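Local coordinates for alpha-actinin-like protein 1 (Schizosaccharomyces pombe, PDB 5BVR) that binds actin filaments and helps form and organise the contractile actin ring in cytokinesis and septation, this part being its N-terminal actin-binding domain of two calponin-homology domains, at residues M66-L78 with T89-L101. Numbering follows the deposited sequence. Where two conformers were deposited one is given.
Sequences MRVHRLENVNKAL and TNIGPADIVDGNL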
loop_
_atom_site.group_PDB
_atom_site.type_symbol
_atom_site.label_atom_id
_atom_site.label_comp_id
_atom_site.label_asym_id
_atom_site.label_seq_id
_atom_site.Cartn_x
_atom_site.Cartn_y
_atom_site.Cartn_z
ATOM N N MET A 66 21.645 -1.106 -22.991
ATOM C CA MET A 66 21.360 -2.248 -23.850
ATOM C C MET A 66 20.331 -3.165 -23.209
ATOM O O MET A 66 20.342 -3.349 -21.981
ATOM C CB MET A 66 22.633 -3.057 -24.061
ATOM C CG MET A 66 23.716 -2.361 -24.874
ATOM S SD MET A 66 25.235 -3.341 -24.887
ATOM C CE MET A 66 26.180 -2.537 -23.618
ATOM N N ARG A 67 19.465 -3.752 -24.031
ATOM C CA ARG A 67 18.430 -4.660 -23.527
ATOM C C ARG A 67 18.998 -5.785 -22.652
ATOM O O ARG A 67 18.383 -6.115 -21.627
ATOM C CB ARG A 67 17.598 -5.240 -24.672
ATOM C CG ARG A 67 16.428 -6.105 -24.227
ATOM C CD ARG A 67 15.623 -6.632 -25.417
ATOM N NE ARG A 67 14.510 -7.478 -24.997
ATOM C CZ ARG A 67 13.308 -7.031 -24.620
ATOM N NH1 ARG A 67 13.032 -5.729 -24.634
ATOM N NH2 ARG A 67 12.385 -7.905 -24.275
ATOM N N VAL A 68 20.157 -6.341 -23.005
ATOM C CA VAL A 68 20.717 -7.449 -22.239
ATOM C C VAL A 68 20.913 -7.057 -20.765
ATOM O O VAL A 68 20.712 -7.864 -19.866
ATOM C CB VAL A 68 22.053 -7.969 -22.862
ATOM C CG1 VAL A 68 23.102 -6.877 -22.923
ATOM C CG2 VAL A 68 22.584 -9.170 -22.098
ATOM N N HIS A 69 21.287 -5.810 -20.532
ATOM C CA HIS A 69 21.572 -5.348 -19.171
ATOM C C HIS A 69 20.311 -5.022 -18.395
ATOM O O HIS A 69 20.290 -5.152 -17.177
ATOM C CB HIS A 69 22.530 -4.176 -19.228
ATOM C CG HIS A 69 23.872 -4.576 -19.755
ATOM N ND1 HIS A 69 24.556 -3.861 -20.714
ATOM C CD2 HIS A 69 24.625 -5.667 -19.487
ATOM C CE1 HIS A 69 25.690 -4.480 -20.993
ATOM N NE2 HIS A 69 25.758 -5.581 -20.264
ATOM N N ARG A 70 19.248 -4.634 -19.092
ATOM C CA ARG A 70 17.965 -4.425 -18.430
ATOM C C ARG A 70 17.425 -5.772 -17.996
ATOM O O ARG A 70 16.937 -5.924 -16.876
ATOM C CB ARG A 70 16.985 -3.690 -19.361
ATOM C CG ARG A 70 17.469 -2.282 -19.733
ATOM C CD ARG A 70 16.414 -1.388 -20.397
ATOM N NE ARG A 70 16.040 -1.814 -21.735
ATOM C CZ ARG A 70 16.678 -1.456 -22.848
ATOM N NH1 ARG A 70 17.751 -0.674 -22.791
ATOM N NH2 ARG A 70 16.246 -1.894 -24.027
ATOM N N LEU A 71 17.487 -6.759 -18.880
ATOM C CA LEU A 71 17.080 -8.099 -18.520
ATOM C C LEU A 71 17.903 -8.624 -17.341
ATOM O O LEU A 71 17.345 -9.206 -16.419
ATOM C CB LEU A 71 17.186 -9.051 -19.706
ATOM C CG LEU A 71 16.174 -8.798 -20.833
ATOM C CD1 LEU A 71 16.607 -9.538 -22.093
ATOM C CD2 LEU A 71 14.761 -9.222 -20.448
ATOM N N GLU A 72 19.210 -8.377 -17.337
ATOM C CA GLU A 72 20.047 -8.817 -16.226
ATOM C C GLU A 72 19.576 -8.210 -14.911
ATOM O O GLU A 72 19.471 -8.910 -13.893
ATOM C CB GLU A 72 21.524 -8.448 -16.455
ATOM C CG GLU A 72 22.270 -9.328 -17.423
ATOM C CD GLU A 72 23.680 -8.823 -17.666
ATOM O OE1 GLU A 72 24.085 -7.835 -17.017
ATOM O OE2 GLU A 72 24.368 -9.402 -18.519
ATOM N N ASN A 73 19.311 -6.905 -14.929
ATOM C CA ASN A 73 18.843 -6.218 -13.726
ATOM C C ASN A 73 17.523 -6.785 -13.249
ATOM O O ASN A 73 17.361 -7.087 -12.072
ATOM C CB ASN A 73 18.685 -4.702 -13.924
ATOM C CG ASN A 73 20.017 -3.960 -13.987
ATOM O OD1 ASN A 73 21.077 -4.513 -13.689
ATOM N ND2 ASN A 73 19.952 -2.693 -14.342
ATOM N N VAL A 74 16.575 -6.945 -14.160
ATOM C CA VAL A 74 15.281 -7.427 -13.740
ATOM C C VAL A 74 15.383 -8.866 -13.215
ATOM O O VAL A 74 14.734 -9.221 -12.223
ATOM C CB VAL A 74 14.258 -7.319 -14.887
ATOM C CG1 VAL A 74 12.966 -7.979 -14.499
ATOM C CG2 VAL A 74 13.997 -5.874 -15.230
ATOM N N ASN A 75 16.190 -9.686 -13.884
ATOM C CA ASN A 75 16.370 -11.061 -13.468
ATOM C C ASN A 75 16.966 -11.107 -12.050
ATOM O O ASN A 75 16.559 -11.927 -11.235
ATOM C CB ASN A 75 17.245 -11.812 -14.469
ATOM C CG ASN A 75 17.371 -13.282 -14.153
ATOM O OD1 ASN A 75 16.399 -14.029 -14.208
ATOM N ND2 ASN A 75 18.583 -13.710 -13.833
ATOM N N LYS A 76 17.905 -10.207 -11.759
ATOM C CA LYS A 76 18.456 -10.097 -10.402
ATOM C C LYS A 76 17.344 -9.854 -9.384
ATOM O O LYS A 76 17.281 -10.512 -8.345
ATOM C CB LYS A 76 19.482 -8.957 -10.348
ATOM C CG LYS A 76 20.105 -8.724 -9.005
ATOM C CD LYS A 76 21.128 -7.612 -9.114
ATOM C CE LYS A 76 21.682 -7.221 -7.779
ATOM N NZ LYS A 76 22.638 -8.260 -7.319
ATOM N N ALA A 77 16.457 -8.918 -9.694
ATOM C CA ALA A 77 15.337 -8.614 -8.809
ATOM C C ALA A 77 14.431 -9.819 -8.618
ATOM O O ALA A 77 14.032 -10.126 -7.495
ATOM C CB ALA A 77 14.550 -7.458 -9.359
ATOM N N LEU A 78 14.073 -10.471 -9.720
ATOM C CA LEU A 78 13.149 -11.592 -9.647
ATOM C C LEU A 78 13.767 -12.736 -8.871
ATOM O O LEU A 78 13.079 -13.381 -8.076
ATOM C CB LEU A 78 12.700 -12.031 -11.046
ATOM C CG LEU A 78 11.954 -10.987 -11.881
ATOM C CD1 LEU A 78 11.506 -11.596 -13.196
ATOM C CD2 LEU A 78 10.773 -10.422 -11.144
ATOM N N THR A 89 4.639 -16.400 -10.174
ATOM C CA THR A 89 3.771 -17.132 -11.070
ATOM C C THR A 89 3.618 -16.390 -12.389
ATOM O O THR A 89 3.053 -15.298 -12.444
ATOM C CB THR A 89 2.375 -17.367 -10.431
ATOM O OG1 THR A 89 1.476 -17.893 -11.414
ATOM C CG2 THR A 89 1.786 -16.070 -9.854
ATOM N N ASN A 90 4.153 -16.986 -13.448
ATOM C CA ASN A 90 3.927 -16.493 -14.796
ATOM C C ASN A 90 4.480 -15.081 -15.037
ATOM O O ASN A 90 3.887 -14.301 -15.773
ATOM C CB ASN A 90 2.425 -16.539 -15.142
ATOM C CG ASN A 90 1.924 -17.951 -15.409
ATOM O OD1 ASN A 90 2.543 -18.938 -15.005
ATOM N ND2 ASN A 90 0.792 -18.049 -16.102
ATOM N N ILE A 91 5.614 -14.754 -14.421
ATOM C CA ILE A 91 6.315 -13.519 -14.764
ATOM C C ILE A 91 7.792 -13.796 -15.023
ATOM O O ILE A 91 8.437 -14.540 -14.289
ATOM C CB ILE A 91 6.143 -12.415 -13.689
ATOM C CG1 ILE A 91 6.579 -11.059 -14.251
ATOM C CG2 ILE A 91 6.875 -12.776 -12.407
ATOM C CD1 ILE A 91 6.131 -9.873 -13.423
ATOM N N GLY A 92 8.329 -13.197 -16.078
ATOM C CA GLY A 92 9.740 -13.329 -16.379
ATOM C C GLY A 92 10.280 -11.950 -16.662
ATOM O O GLY A 92 9.524 -11.000 -16.755
ATOM N N PRO A 93 11.600 -11.830 -16.792
ATOM C CA PRO A 93 12.219 -10.508 -16.941
ATOM C C PRO A 93 11.677 -9.675 -18.103
ATOM O O PRO A 93 11.532 -8.464 -17.952
ATOM C CB PRO A 93 13.696 -10.844 -17.141
ATOM C CG PRO A 93 13.858 -12.094 -16.357
ATOM C CD PRO A 93 12.611 -12.889 -16.616
ATOM N N ALA A 94 11.412 -10.305 -19.243
ATOM C CA ALA A 94 10.947 -9.561 -20.401
ATOM C C ALA A 94 9.568 -8.950 -20.153
ATOM O O ALA A 94 9.242 -7.900 -20.726
ATOM C CB ALA A 94 10.933 -10.447 -21.658
ATOM N N ASP A 95 8.769 -9.566 -19.283
ATOM C CA ASP A 95 7.456 -9.006 -18.974
ATOM C C ASP A 95 7.589 -7.636 -18.325
ATOM O O ASP A 95 6.735 -6.750 -18.497
ATOM C CB ASP A 95 6.682 -9.941 -18.053
ATOM C CG ASP A 95 6.373 -11.280 -18.699
ATOM O OD1 ASP A 95 5.920 -11.287 -19.874
ATOM O OD2 ASP A 95 6.583 -12.317 -18.038
ATOM N N ILE A 96 8.650 -7.460 -17.541
ATOM C CA ILE A 96 8.908 -6.189 -16.886
ATOM C C ILE A 96 9.600 -5.220 -17.847
ATOM O O ILE A 96 9.190 -4.069 -17.974
ATOM C CB ILE A 96 9.694 -6.382 -15.564
ATOM C CG1 ILE A 96 8.863 -7.249 -14.599
ATOM C CG2 ILE A 96 10.018 -5.053 -14.941
ATOM C CD1 ILE A 96 9.624 -7.757 -13.411
ATOM N N VAL A 97 10.645 -5.694 -18.527
ATOM C CA VAL A 97 11.367 -4.862 -19.490
ATOM C C VAL A 97 10.407 -4.288 -20.538
ATOM O O VAL A 97 10.525 -3.116 -20.897
ATOM C CB VAL A 97 12.534 -5.629 -20.152
ATOM C CG1 VAL A 97 13.187 -4.810 -21.291
ATOM C CG2 VAL A 97 13.553 -6.020 -19.093
ATOM N N ASP A 98 9.424 -5.090 -20.964
ATOM C CA ASP A 98 8.472 -4.678 -22.000
ATOM C C ASP A 98 7.162 -4.104 -21.477
ATOM O O ASP A 98 6.242 -3.847 -22.262
ATOM C CB ASP A 98 8.212 -5.854 -22.931
ATOM C CG ASP A 98 9.439 -6.231 -23.741
ATOM O OD1 ASP A 98 10.265 -5.338 -24.009
ATOM O OD2 ASP A 98 9.527 -7.410 -24.098
ATOM N N GLY A 99 7.076 -3.882 -20.166
ATOM C CA GLY A 99 5.981 -3.098 -19.620
ATOM C C GLY A 99 4.620 -3.754 -19.614
ATOM O O GLY A 99 3.620 -3.092 -19.900
ATOM N N ASN A 100 4.563 -5.038 -19.299
ATOM C CA ASN A 100 3.288 -5.714 -19.106
ATOM C C ASN A 100 2.674 -5.211 -17.793
ATOM O O ASN A 100 3.027 -5.684 -16.713
ATOM C CB ASN A 100 3.481 -7.226 -19.076
ATOM C CG ASN A 100 2.163 -7.986 -19.061
ATOM O OD1 ASN A 100 1.214 -7.624 -18.354
ATOM N ND2 ASN A 100 2.090 -9.036 -19.877
ATOM N N LEU A 101 1.774 -4.235 -17.888
ATOM C CA LEU A 101 1.223 -3.583 -16.701
ATOM C C LEU A 101 0.493 -4.570 -15.789
ATOM O O LEU A 101 0.646 -4.516 -14.567
ATOM C CB LEU A 101 0.321 -2.412 -17.093
ATOM C CG LEU A 101 -0.230 -1.643 -15.890
ATOM C CD1 LEU A 101 0.861 -0.977 -15.049
ATOM C CD2 LEU A 101 -1.207 -0.625 -16.418
#
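V74 and I96 form the tight centre of this contact: V74 CG1 lies 3.5 Å from I96 CD1 and also meets P93 CA at 3.6 Å, while its other methyl, CG2, packs on V97 CG2. I96 CD1 reaches on to meet L78 CD2 tip to tip at 3.7 Å. L78 turns its second methyl, CD1, to the backbone where G92 joins P93, 3.6 Å from P93 N. Two knobs-into-holes lock the short helix 93-97 onto 67-78: P93 sits among L71, V74, N75 and L78, and V97 among R67, R70, L71 and V74. An alanine in place of I96 would probably leave V74 CG1 and L78 CD2 without their shared methyl partner and open a gap between the two helices. The other side is looser and polar. There R67, its CG anti to the backbone N (chi1 -175°) and its chain extended as far as NE, sends its guanidinium past V97 CG1 to the exposed D98. R67 NH1 binds D98 OD1 and R67 NH2 binds D98 OD2, both at 2.9 Å, an end-on, two-pronged salt bridge with the planes only 20° apart, which should limit rotation of both groups. R70 instead turns its NH1 to the carbonyls of P64 and R65. Helices 67-78 and 93-97 cross at 117° within the first calponin-homology domain, the latter inside the actin-binding region. Past D98, a Schellman motif with G99 as C-prime ends the short helix, and N100 caps helix 101-117, whose L107 touches both I96 and L78; helix 43-53 packs against N73 and A77.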